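Long-range contact in cation-transporting ATPase, E1-E2 family protein (Streptococcus pneumoniae, PDB 4F2F), which probably pumps copper(I) out of the cell at the cost of ATP, and binds two copper(I) ions in the cupredoxin-fold metal-binding domain described here: residues S48-G60 and H83-Y96. Residues are numbered along the deposited sequence; the frame is centred on the assembly and turned at random.
Sequences SNCYKEILFEEEG and HEFSCGMKMQKGSY. With CU1 (copper (I) ion), chain C; CU1 (copper (I) ion), chain B.
Cys50 SG bridges two copper(I) ions, each at 2.2 Å, and Cys87, Met89 and Met91 supply further sulfur ligands. One ion is bound by Cys87 SG at 2.1 Å and by Cys50 O at 2.2 Å, so Cys50 chelates it; the other takes Met89 SD and Met91 SD, and a fourth ligand comes from outside these two segments. With SG anti to the backbone N (chi1 -169°), Cys50 extends its thiolate between both ions. The Cys87 sulfur also accepts a nearly straight bond from Gln92 N (174°), with weak ones from Met89 N and Met91 N.

Behind the metals, strands 53-56 and 83-87 run antiparallel, and Leu55 and Ser86 form a hydrogen-bonded pair (Leu55 N to Ser86 O 2.8 Å). Packing is close around the buried Phe56: Phe85 CB lies over its ring face, 3.5 Å from the centroid, while Tyr96 CE1 approaches Phe56 CD1 to 3.4 Å. Phe75 meets both the Phe56 and Tyr96 rings.

On the face bearing Leu55 and Ser86, Leu55 CD2 lies 3.9 Å from Lys90 CG. The exposed rim of Glu57, Glu58 and Lys90 is wetter: one water links Glu57 OE1 to Lys90 NZ, another Glu58 N to Tyr96 OH. Here His83 ND1 donates a bent bond to Glu58 OE1 (2.7 Å), syn but out of the carboxylate plane, with carboxylate and imidazole planes 69° apart.

Thiolate and thioether sulfurs are soft ligands, suiting this site to copper(I), and the negative thiolates probably offset the paired ions' charge.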
ATOM      1  N   SER A  48       5.610   0.513 -17.345  1.00 16.31           N
ATOM      2  CA  SER A  48       6.299  -0.749 -17.075  1.00 13.74           C
ATOM      3  C   SER A  48       5.368  -1.781 -16.457  1.00 18.20           C
ATOM      4  O   SER A  48       4.714  -1.510 -15.449  1.00 17.11           O
ATOM      5  CB  SER A  48       7.489  -0.545 -16.139  1.00 16.82           C
ATOM      6  OG  SER A  48       8.036  -1.796 -15.752  1.00 18.82           O
ATOM      7  N   ASN A  49       5.321  -2.972 -17.042  1.00 15.29           N
ATOM      8  CA  ASN A  49       4.481  -4.029 -16.489  1.00 15.91           C
ATOM      9  C   ASN A  49       5.014  -4.636 -15.192  1.00 16.07           C
ATOM     10  O   ASN A  49       4.371  -5.506 -14.603  1.00 15.98           O
ATOM     11  CB  ASN A  49       4.200  -5.122 -17.521  1.00 16.12           C
ATOM     12  CG  ASN A  49       2.909  -4.884 -18.279  1.00 14.49           C
ATOM     13  OD1 ASN A  49       2.139  -3.981 -17.949  1.00 16.56           O
ATOM     14  ND2 ASN A  49       2.664  -5.696 -19.299  1.00 18.15           N
ATOM     15  N   CYS A  50       6.173  -4.175 -14.735  1.00 15.61           N
ATOM     16  CA  CYS A  50       6.663  -4.589 -13.426  1.00 16.07           C
ATOM     17  C   CYS A  50       5.652  -4.174 -12.359  1.00 13.97           C
ATOM     18  O   CYS A  50       5.585  -4.771 -11.285  1.00 15.19           O
ATOM     19  CB  CYS A  50       8.036  -3.972 -13.141  1.00 16.30           C
ATOM     20  SG  CYS A  50       8.900  -4.654 -11.707  1.00 15.91           S
ATOM     21  N   TYR A  51       4.846  -3.163 -12.683  1.00 15.52           N
ATOM     22  CA  TYR A  51       3.879  -2.596 -11.745  1.00 14.29           C
ATOM     23  C   TYR A  51       2.427  -2.917 -12.104  1.00 15.59           C
ATOM     24  O   TYR A  51       1.513  -2.229 -11.648  1.00 15.38           O
ATOM     25  CB  TYR A  51       4.049  -1.074 -11.670  1.00 16.22           C
ATOM     26  CG  TYR A  51       5.429  -0.620 -11.253  1.00 16.79           C
ATOM     27  CD1 TYR A  51       5.702  -0.293  -9.934  1.00 17.73           C
ATOM     28  CD2 TYR A  51       6.457  -0.508 -12.181  1.00 19.05           C
ATOM     29  CE1 TYR A  51       6.961   0.128  -9.549  1.00 20.29           C
ATOM     30  CE2 TYR A  51       7.716  -0.088 -11.806  1.00 18.25           C
ATOM     31  CZ  TYR A  51       7.964   0.228 -10.489  1.00 19.19           C
ATOM     32  OH  TYR A  51       9.222   0.646 -10.111  1.00 23.93           O
ATOM     33  N   LYS A  52       2.204  -3.958 -12.903  1.00 14.61           N
ATOM     34  CA  LYS A  52       0.848  -4.252 -13.376  1.00 15.36           C
ATOM     35  C   LYS A  52      -0.038  -4.894 -12.310  1.00 15.96           C
ATOM     36  O   LYS A  52      -1.245  -5.035 -12.508  1.00 15.06           O
ATOM     37  CB  LYS A  52       0.874  -5.129 -14.632  1.00 14.99           C
ATOM     38  CG  LYS A  52       1.198  -6.596 -14.384  1.00 17.51           C
ATOM     39  CD  LYS A  52       1.113  -7.396 -15.679  1.00 18.04           C
ATOM     40  CE  LYS A  52       1.197  -8.887 -15.406  1.00 20.15           C
ATOM     41  NZ  LYS A  52       1.082  -9.681 -16.663  1.00 25.80           N
ATOM     42  N   GLU A  53       0.556  -5.279 -11.186  1.00 14.19           N
ATOM     43  CA  GLU A  53      -0.197  -5.886 -10.092  1.00 14.86           C
ATOM     44  C   GLU A  53       0.250  -5.350  -8.737  1.00 15.97           C
ATOM     45  O   GLU A  53       1.388  -4.911  -8.573  1.00 15.56           O
ATOM     46  CB  GLU A  53      -0.078  -7.415 -10.136  1.00 15.22           C
ATOM     47  CG  GLU A  53      -0.862  -8.053 -11.276  1.00 15.07           C
ATOM     48  CD  GLU A  53      -0.336  -9.420 -11.664  1.00 18.49           C
ATOM     49  OE1 GLU A  53       0.598  -9.918 -10.999  1.00 19.25           O
ATOM     50  OE2 GLU A  53      -0.856  -9.996 -12.644  1.00 23.27           O
ATOM     51  N   ILE A  54      -0.671  -5.384  -7.779  1.00 13.88           N
ATOM     52  CA  ILE A  54      -0.410  -4.970  -6.408  1.00 13.50           C
ATOM     53  C   ILE A  54      -0.625  -6.168  -5.494  1.00 15.26           C
ATOM     54  O   ILE A  54      -1.684  -6.799  -5.527  1.00 14.91           O
ATOM     55  CB  ILE A  54      -1.370  -3.845  -5.976  1.00 15.39           C
ATOM     56  CG1 ILE A  54      -1.300  -2.674  -6.958  1.00 16.34           C
ATOM     57  CG2 ILE A  54      -1.063  -3.390  -4.551  1.00 18.62           C
ATOM     58  CD1 ILE A  54      -2.470  -1.718  -6.847  1.00 18.60           C
ATOM     59  N   LEU A  55       0.375  -6.480  -4.678  1.00 13.65           N
ATOM     60  CA  LEU A  55       0.323  -7.669  -3.834  1.00 15.21           C
ATOM     61  C   LEU A  55       0.406  -7.338  -2.349  1.00 15.52           C
ATOM     62  O   LEU A  55       1.377  -6.738  -1.889  1.00 14.59           O
ATOM     63  CB  LEU A  55       1.451  -8.641  -4.213  1.00 15.16           C
ATOM     64  CG  LEU A  55       1.612  -9.900  -3.356  1.00 16.20           C
ATOM     65  CD1 LEU A  55       0.383 -10.791  -3.449  1.00 17.67           C
ATOM     66  CD2 LEU A  55       2.863 -10.671  -3.759  1.00 18.11           C
ATOM     67  N   PHE A  56      -0.632  -7.724  -1.615  1.00 16.99           N
ATOM     68  CA  PHE A  56      -0.613  -7.722  -0.156  1.00 15.90           C
ATOM     69  C   PHE A  56      -0.812  -9.166   0.299  1.00 19.23           C
ATOM     70  O   PHE A  56      -1.927  -9.578   0.616  1.00 18.63           O
ATOM     71  CB  PHE A  56      -1.732  -6.834   0.402  1.00 17.06           C
ATOM     72  CG  PHE A  56      -1.431  -5.354   0.363  1.00 17.07           C
ATOM     73  CD1 PHE A  56      -1.235  -4.647   1.538  1.00 16.63           C
ATOM     74  CD2 PHE A  56      -1.363  -4.668  -0.841  1.00 15.69           C
ATOM     75  CE1 PHE A  56      -0.965  -3.288   1.518  1.00 16.66           C
ATOM     76  CE2 PHE A  56      -1.093  -3.306  -0.870  1.00 18.37           C
ATOM     77  CZ  PHE A  56      -0.896  -2.616   0.312  1.00 16.60           C
ATOM     78  N   GLU A  57       0.276  -9.929   0.315  1.00 17.61           N
ATOM     79  CA  GLU A  57       0.214 -11.376   0.499  1.00 18.41           C
ATOM     80  C   GLU A  57      -0.500 -11.786   1.784  1.00 19.99           C
ATOM     81  O   GLU A  57      -1.270 -12.746   1.795  1.00 21.75           O
ATOM     82  CB  GLU A  57       1.626 -11.973   0.478  1.00 18.77           C
ATOM     83  CG  GLU A  57       1.674 -13.492   0.401  1.00 23.64           C
ATOM     84  CD  GLU A  57       1.725 -14.004  -1.025  1.00 29.50           C
ATOM     85  OE1 GLU A  57       2.747 -13.768  -1.707  1.00 29.72           O
ATOM     86  OE2 GLU A  57       0.741 -14.632  -1.470  1.00 40.21           O
ATOM     87  N   GLU A  58      -0.247 -11.057   2.863  1.00 20.58           N
ATOM     88  CA  GLU A  58      -0.777 -11.434   4.167  1.00 21.90           C
ATOM     89  C   GLU A  58      -2.266 -11.132   4.301  1.00 23.50           C
ATOM     90  O   GLU A  58      -2.914 -11.586   5.241  1.00 29.01           O
ATOM     91  CB  GLU A  58       0.014 -10.741   5.270  1.00 28.68           C
ATOM     92  CG  GLU A  58       1.510 -10.868   5.079  1.00 29.75           C
ATOM     93  CD  GLU A  58       2.296 -10.087   6.100  1.00 37.18           C
ATOM     94  OE1 GLU A  58       1.921 -10.121   7.290  1.00 34.52           O
ATOM     95  OE2 GLU A  58       3.289  -9.437   5.711  1.00 38.78           O
ATOM     96  N   GLU A  59      -2.801 -10.366   3.356  1.00 19.29           N
ATOM     97  CA  GLU A  59      -4.228 -10.074   3.321  1.00 20.33           C
ATOM     98  C   GLU A  59      -4.911 -10.861   2.209  1.00 19.60           C
ATOM     99  O   GLU A  59      -6.120 -10.752   2.016  1.00 23.53           O
ATOM    100  CB  GLU A  59      -4.461  -8.571   3.139  1.00 20.52           C
ATOM    101  CG  GLU A  59      -3.976  -7.730   4.304  1.00 23.69           C
ATOM    102  CD  GLU A  59      -4.750  -8.002   5.580  1.00 24.16           C
ATOM    103  OE1 GLU A  59      -5.930  -8.401   5.491  1.00 31.16           O
ATOM    104  OE2 GLU A  59      -4.179  -7.821   6.677  1.00 32.30           O
ATOM    105  N   GLY A  60      -4.131 -11.657   1.483  1.00 22.38           N
ATOM    106  CA  GLY A  60      -4.655 -12.456   0.391  1.00 22.79           C
ATOM    107  C   GLY A  60      -5.093 -11.600  -0.780  1.00 24.98           C
ATOM    108  O   GLY A  60      -5.952 -11.994  -1.571  1.00 24.22           O
ATOM    109  N   HIS A  83       4.509  -5.293   7.898  1.00 18.78           N
ATOM    110  CA  HIS A  83       4.076  -6.244   6.881  1.00 20.51           C
ATOM    111  C   HIS A  83       4.496  -5.740   5.508  1.00 20.07           C
ATOM    112  O   HIS A  83       4.560  -4.534   5.277  1.00 20.68           O
ATOM    113  CB  HIS A  83       2.558  -6.413   6.921  1.00 19.09           C
ATOM    114  CG  HIS A  83       2.019  -6.692   8.289  1.00 22.46           C
ATOM    115  ND1 HIS A  83       2.123  -7.926   8.890  1.00 22.45           N
ATOM    116  CD2 HIS A  83       1.373  -5.897   9.172  1.00 21.98           C
ATOM    117  CE1 HIS A  83       1.569  -7.879  10.088  1.00 22.84           C
ATOM    118  NE2 HIS A  83       1.104  -6.659  10.283  1.00 20.95           N
ATOM    119  N   GLU A  84       4.778  -6.660   4.593  1.00 18.54           N
ATOM    120  CA  GLU A  84       5.242  -6.276   3.267  1.00 17.92           C
ATOM    121  C   GLU A  84       4.106  -6.180   2.255  1.00 16.82           C
ATOM    122  O   GLU A  84       3.163  -6.975   2.279  1.00 17.92           O
ATOM    123  CB  GLU A  84       6.303  -7.262   2.765  1.00 16.46           C
ATOM    124  CG  GLU A  84       6.724  -7.060   1.310  1.00 17.60           C
ATOM    125  CD  GLU A  84       7.772  -8.064   0.862  1.00 20.89           C
ATOM    126  OE1 GLU A  84       7.539  -8.764  -0.147  1.00 20.66           O
ATOM    127  OE2 GLU A  84       8.834  -8.151   1.514  1.00 23.06           O
ATOM    128  N   PHE A  85       4.195  -5.179   1.386  1.00 17.64           N
ATOM    129  CA  PHE A  85       3.422  -5.155   0.152  1.00 14.63           C
ATOM    130  C   PHE A  85       4.419  -4.985  -0.988  1.00 17.30           C
ATOM    131  O   PHE A  85       5.547  -4.549  -0.771  1.00 15.66           O
ATOM    132  CB  PHE A  85       2.345  -4.056   0.160  1.00 15.99           C
ATOM    133  CG  PHE A  85       2.876  -2.653  -0.017  1.00 16.54           C
ATOM    134  CD1 PHE A  85       3.189  -2.164  -1.277  1.00 16.97           C
ATOM    135  CD2 PHE A  85       3.008  -1.805   1.072  1.00 16.36           C
ATOM    136  CE1 PHE A  85       3.655  -0.871  -1.443  1.00 16.71           C
ATOM    137  CE2 PHE A  85       3.475  -0.510   0.912  1.00 17.84           C
ATOM    138  CZ  PHE A  85       3.798  -0.043  -0.348  1.00 17.31           C
ATOM    139  N   SER A  86       4.025  -5.359  -2.195  1.00 14.37           N
ATOM    140  CA  SER A  86       4.936  -5.282  -3.322  1.00 16.62           C
ATOM    141  C   SER A  86       4.149  -5.292  -4.617  1.00 14.19           C
ATOM    142  O   SER A  86       2.922  -5.388  -4.602  1.00 16.07           O
ATOM    143  CB  SER A  86       5.910  -6.462  -3.301  1.00 15.79           C
ATOM    144  OG  SER A  86       5.254  -7.679  -3.615  1.00 15.98           O
ATOM    145  N   CYS A  87       4.854  -5.176  -5.737  1.00 14.68           N
ATOM    146  CA  CYS A  87       4.240  -5.448  -7.026  1.00 14.32           C
ATOM    147  C   CYS A  87       4.010  -6.949  -7.143  1.00 13.98           C
ATOM    148  O   CYS A  87       4.438  -7.719  -6.281  1.00 16.86           O
ATOM    149  CB  CYS A  87       5.132  -4.962  -8.166  1.00 15.12           C
ATOM    150  SG  CYS A  87       6.674  -5.884  -8.324  1.00 14.63           S
ATOM    151  N   GLY A  88       3.333  -7.361  -8.207  1.00 14.86           N
ATOM    152  CA  GLY A  88       3.052  -8.768  -8.422  1.00 16.59           C
ATOM    153  C   GLY A  88       4.289  -9.606  -8.688  1.00 16.96           C
ATOM    154  O   GLY A  88       4.234 -10.831  -8.614  1.00 19.67           O
ATOM    155  N   MET A  89       5.406  -8.955  -8.998  1.00 17.49           N
ATOM    156  CA  MET A  89       6.643  -9.675  -9.282  1.00 16.21           C
ATOM    157  C   MET A  89       7.525  -9.762  -8.044  1.00 18.72           C
ATOM    158  O   MET A  89       8.556 -10.441  -8.053  1.00 19.88           O
ATOM    159  CB  MET A  89       7.418  -8.990 -10.408  1.00 16.07           C
ATOM    160  CG  MET A  89       6.631  -8.798 -11.695  1.00 16.04           C
ATOM    161  SD  MET A  89       7.671  -8.162 -13.025  1.00 17.95           S
ATOM    162  CE  MET A  89       8.415  -9.668 -13.644  1.00 21.45           C
ATOM    163  N   LYS A  90       7.113  -9.062  -6.992  1.00 18.60           N
ATOM    164  CA  LYS A  90       7.886  -8.961  -5.756  1.00 16.85           C
ATOM    165  C   LYS A  90       9.261  -8.318  -5.980  1.00 19.66           C
ATOM    166  O   LYS A  90      10.187  -8.522  -5.193  1.00 23.14           O
ATOM    167  CB  LYS A  90       7.998 -10.330  -5.069  1.00 19.11           C
ATOM    168  CG  LYS A  90       6.646 -10.878  -4.616  1.00 19.81           C
ATOM    169  CD  LYS A  90       6.684 -12.370  -4.305  1.00 30.46           C
ATOM    170  CE  LYS A  90       7.464 -12.669  -3.037  1.00 34.82           C
ATOM    171  NZ  LYS A  90       7.305 -14.095  -2.627  1.00 29.00           N
ATOM    172  N   MET A  91       9.376  -7.525  -7.045  1.00 18.15           N
ATOM    173  CA  MET A  91      10.613  -6.805  -7.354  1.00 21.35           C
ATOM    174  C   MET A  91      10.641  -5.428  -6.698  1.00 23.78           C
ATOM    175  O   MET A  91      11.681  -4.983  -6.213  1.00 29.53           O
ATOM    176  CB  MET A  91      10.798  -6.660  -8.867  1.00 19.73           C
ATOM    177  CG  MET A  91      11.004  -7.977  -9.595  1.00 21.68           C
ATOM    178  SD  MET A  91      11.105  -7.780 -11.383  1.00 22.63           S
ATOM    179  CE  MET A  91      12.693  -6.969 -11.563  1.00 29.30           C
ATOM    180  N   GLN A  92       9.497  -4.753  -6.699  1.00 18.65           N
ATOM    181  CA  GLN A  92       9.372  -3.451  -6.052  1.00 17.69           C
ATOM    182  C   GLN A  92       8.595  -3.607  -4.752  1.00 15.93           C
ATOM    183  O   GLN A  92       7.451  -4.063  -4.758  1.00 17.04           O
ATOM    184  CB  GLN A  92       8.676  -2.457  -6.985  1.00 17.93           C
ATOM    185  CG  GLN A  92       9.421  -2.204  -8.287  1.00 20.68           C
ATOM    186  CD  GLN A  92      10.735  -1.479  -8.074  1.00 27.34           C
ATOM    187  OE1 GLN A  92      10.908  -0.769  -7.084  1.00 29.85           O
ATOM    188  NE2 GLN A  92      11.671  -1.656  -9.001  1.00 39.25           N
ATOM    189  N   LYS A  93       9.215  -3.229  -3.637  1.00 19.55           N
ATOM    190  CA  LYS A  93       8.638  -3.504  -2.327  1.00 18.59           C
ATOM    191  C   LYS A  93       8.319  -2.264  -1.498  1.00 17.03           C
ATOM    192  O   LYS A  93       8.830  -1.169  -1.746  1.00 19.79           O
ATOM    193  CB  LYS A  93       9.570  -4.406  -1.520  1.00 19.38           C
ATOM    194  CG  LYS A  93       9.846  -5.753  -2.157  1.00 23.52           C
ATOM    195  CD  LYS A  93      10.965  -6.455  -1.415  1.00 28.42           C
ATOM    196  CE  LYS A  93      11.233  -7.828  -1.993  1.00 37.96           C
ATOM    197  NZ  LYS A  93      12.471  -8.417  -1.418  1.00 43.28           N
ATOM    198  N   GLY A  94       7.465  -2.464  -0.500  1.00 18.28           N
ATOM    199  CA  GLY A  94       7.104  -1.436   0.455  1.00 19.34           C
ATOM    200  C   GLY A  94       6.664  -2.131   1.726  1.00 15.84           C
ATOM    201  O   GLY A  94       6.707  -3.357   1.813  1.00 17.54           O
ATOM    202  N   SER A  95       6.246  -1.361   2.720  1.00 19.04           N
ATOM    203  CA  SER A  95       5.796  -1.956   3.965  1.00 18.70           C
ATOM    204  C   SER A  95       4.673  -1.153   4.588  1.00 18.57           C
ATOM    205  O   SER A  95       4.554   0.055   4.371  1.00 19.65           O
ATOM    206  CB  SER A  95       6.954  -2.094   4.961  1.00 19.34           C
ATOM    207  OG  SER A  95       7.321  -0.847   5.519  1.00 21.41           O
ATOM    208  N   TYR A  96       3.837  -1.839   5.354  1.00 18.16           N
ATOM    209  CA  TYR A  96       2.864  -1.159   6.187  1.00 17.85           C
ATOM    210  C   TYR A  96       2.997  -1.648   7.619  1.00 21.11           C
ATOM    211  O   TYR A  96       2.960  -2.849   7.888  1.00 22.14           O
ATOM    212  CB  TYR A  96       1.437  -1.318   5.651  1.00 20.61           C
ATOM    213  CG  TYR A  96       0.926  -2.740   5.534  1.00 17.33           C
ATOM    214  CD1 TYR A  96       1.260  -3.533   4.446  1.00 19.48           C
ATOM    215  CD2 TYR A  96       0.075  -3.272   6.494  1.00 20.64           C
ATOM    216  CE1 TYR A  96       0.778  -4.822   4.327  1.00 18.32           C
ATOM    217  CE2 TYR A  96      -0.412  -4.559   6.385  1.00 18.94           C
ATOM    218  CZ  TYR A  96      -0.057  -5.329   5.301  1.00 19.75           C
ATOM    219  OH  TYR A  96      -0.537  -6.611   5.193  1.00 20.88           O
TER
HETATM  220 CU   CU1 C 102       9.346  -6.749 -12.313  1.00 21.26          CU
HETATM  221 CU   CU1 B 101       7.442  -5.195 -10.207  1.00 17.67          CU
HETATM  222  O   HOH W   1       3.211  -6.472 -10.958  1.00 15.48           O
HETATM  223  O   HOH W   2       1.458 -11.767  -9.273  1.00 22.83           O
HETATM  224  O   HOH W   3       2.961  -8.861   0.234  1.00 22.30           O
HETATM  225  O   HOH W   4       4.739 -15.275  -2.652  1.00 27.75           O
HETATM  226  O   HOH W   5       0.630  -8.147   3.041  1.00 23.34           O
HETATM  227  O   HOH W   6      -1.755  -7.411   7.415  1.00 29.12           O